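Local atomic coordinates of putative ATP-grasp superfamily protein (Archaeoglobus fulgidus, PDB entry 3DF7), a protein that is of unknown function but belongs to the ATP-grasp superfamily and, like its relatives, probably binds ATP. Residues G120-P125 and A216-E221. Sequence-based numbering, arbitrary orientation.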
loop_
_atom_site.group_PDB
_atom_site.type_symbol
_atom_site.label_atom_id
_atom_site.label_comp_id
_atom_site.label_asym_id
_atom_site.label_seq_id
_atom_site.Cartn_x
_atom_site.Cartn_y
_atom_site.Cartn_z
ATOM N N GLY A 120 -15.511 10.749 -13.281
ATOM C CA GLY A 120 -16.854 10.492 -13.775
ATOM C C GLY A 120 -17.400 9.128 -13.401
ATOM O O GLY A 120 -18.505 8.761 -13.806
ATOM N N GLU A 121 -16.646 8.387 -12.599
ATOM C CA GLU A 121 -17.042 7.038 -12.213
ATOM C C GLU A 121 -17.242 6.808 -10.718
ATOM O O GLU A 121 -17.918 5.860 -10.320
ATOM C CB GLU A 121 -16.001 6.058 -12.737
ATOM C CG GLU A 121 -15.836 6.110 -14.242
ATOM C CD GLU A 121 -16.817 5.209 -14.956
ATOM O OE1 GLU A 121 -17.977 5.094 -14.496
ATOM O OE2 GLU A 121 -16.425 4.617 -15.982
ATOM N N VAL A 122 -16.642 7.660 -9.896
ATOM C CA VAL A 122 -16.763 7.527 -8.448
ATOM C C VAL A 122 -16.516 8.885 -7.800
ATOM O O VAL A 122 -15.888 9.760 -8.394
ATOM C CB VAL A 122 -15.747 6.488 -7.903
ATOM C CG1 VAL A 122 -14.328 6.993 -8.099
ATOM C CG2 VAL A 122 -16.025 6.198 -6.432
ATOM N N GLN A 123 -17.020 9.071 -6.587
ATOM C CA GLN A 123 -16.848 10.346 -5.910
ATOM C C GLN A 123 -15.406 10.624 -5.516
ATOM O O GLN A 123 -14.786 9.830 -4.807
ATOM C CB GLN A 123 -17.724 10.406 -4.659
ATOM C CG GLN A 123 -17.683 11.758 -3.970
ATOM C CD GLN A 123 -18.303 12.853 -4.813
ATOM O OE1 GLN A 123 -19.482 12.782 -5.170
ATOM N NE2 GLN A 123 -17.511 13.870 -5.143
ATOM N N VAL A 124 -14.875 11.750 -5.989
ATOM C CA VAL A 124 -13.517 12.169 -5.656
ATOM C C VAL A 124 -13.571 13.647 -5.279
ATOM O O VAL A 124 -14.521 14.352 -5.620
ATOM C CB VAL A 124 -12.530 11.997 -6.844
ATOM C CG1 VAL A 124 -12.446 10.535 -7.247
ATOM C CG2 VAL A 124 -12.967 12.865 -8.020
ATOM N N PRO A 125 -12.562 14.135 -4.551
ATOM C CA PRO A 125 -12.586 15.549 -4.177
ATOM C C PRO A 125 -12.199 16.438 -5.356
ATOM O O PRO A 125 -11.552 15.978 -6.301
ATOM C CB PRO A 125 -11.575 15.618 -3.034
ATOM C CG PRO A 125 -10.583 14.566 -3.399
ATOM C CD PRO A 125 -11.439 13.425 -3.910
ATOM N N ALA A 216 -15.036 1.827 -2.911
ATOM C CA ALA A 216 -13.656 1.417 -3.165
ATOM C C ALA A 216 -13.657 0.467 -4.360
ATOM O O ALA A 216 -12.810 0.560 -5.247
ATOM C CB ALA A 216 -13.072 0.712 -1.946
ATOM N N VAL A 217 -14.616 -0.450 -4.370
ATOM C CA VAL A 217 -14.740 -1.408 -5.458
ATOM C C VAL A 217 -15.034 -0.660 -6.752
ATOM O O VAL A 217 -14.434 -0.941 -7.785
ATOM C CB VAL A 217 -15.877 -2.422 -5.193
ATOM C CG1 VAL A 217 -16.127 -3.270 -6.435
ATOM C CG2 VAL A 217 -15.507 -3.320 -4.013
ATOM N N ARG A 218 -15.952 0.300 -6.679
ATOM C CA ARG A 218 -16.325 1.084 -7.851
ATOM C C ARG A 218 -15.094 1.775 -8.440
ATOM O O ARG A 218 -14.949 1.874 -9.658
ATOM C CB ARG A 218 -17.380 2.131 -7.474
ATOM C CG ARG A 218 -18.148 2.688 -8.677
ATOM C CD ARG A 218 -19.083 3.830 -8.274
ATOM N NE ARG A 218 -19.918 3.478 -7.126
ATOM C CZ ARG A 218 -20.863 2.544 -7.128
ATOM N NH1 ARG A 218 -21.125 1.842 -8.226
ATOM N NH2 ARG A 218 -21.545 2.306 -6.020
ATOM N N ALA A 219 -14.207 2.242 -7.565
ATOM C CA ALA A 219 -12.986 2.921 -7.984
ATOM C C ALA A 219 -12.021 2.012 -8.737
ATOM O O ALA A 219 -11.540 2.365 -9.816
ATOM C CB ALA A 219 -12.279 3.525 -6.765
ATOM N N VAL A 220 -11.727 0.843 -8.172
ATOM C CA VAL A 220 -10.788 -0.067 -8.817
ATOM C C VAL A 220 -11.311 -0.646 -10.124
ATOM O O VAL A 220 -10.536 -0.957 -11.019
ATOM C CB VAL A 220 -10.359 -1.226 -7.875
ATOM C CG1 VAL A 220 -9.621 -0.657 -6.657
ATOM C CG2 VAL A 220 -11.561 -2.033 -7.441
ATOM N N GLU A 221 -12.625 -0.779 -10.252
ATOM C CA GLU A 221 -13.171 -1.323 -11.486
ATOM C C GLU A 221 -12.968 -0.348 -12.648
ATOM O O GLU A 221 -13.136 -0.717 -13.811
ATOM C CB GLU A 221 -14.648 -1.683 -11.292
ATOM C CG GLU A 221 -14.829 -2.680 -10.146
ATOM C CD GLU A 221 -16.117 -3.469 -10.213
ATOM O OE1 GLU A 221 -17.199 -2.849 -10.197
ATOM O OE2 GLU A 221 -16.043 -4.716 -10.274
#
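With chi1 at -162°, CG of Arg218 stands anti to the backbone N and beside the carbonyl carbon, and chi2 stays extended, which carries the aliphatic part of the chain out from the helix to the carbonyl of Glu121. Its CD lies 3.1 Å from Glu121 O, and its CG lies 3.6 Å from the same oxygen. These are carbon-to-oxygen contacts. Beyond CD the chain bends at chi3 (-50°), which places NE further from Glu121 O than CD is. The oxygen sits at the edge of the guanidinium, near its plane, but Glu121 O is 4.5 Å from Arg218 NE, too far for a hydrogen bond. NE and NH2 instead form salt bridges, NE to Glu215 and NH2 to Glu214, both on the same helix.

The CB of Val122 is directed at the helix. Its CG1 meets CB of Ala219 at 4.2 Å, and its CB lies 4.3 Å from CD of Arg218. The closest CA atoms across the contact are those of Val122 and Ala219, 6.0 Å apart. The contact joins two parts of the ATP-grasp domain: the loop between helix 111-118 and strand 127-128, and the C-terminal part of helix 206-220. This helix packs on the large antiparallel sheet through Ala216 and Val220, which touch strands 228-236 and 168-176, while Val122 and Ala219 both touch Val242 of strand 240-246. Gln123 makes a backbone hydrogen bond with Val242, which ties the loop to the same edge strand.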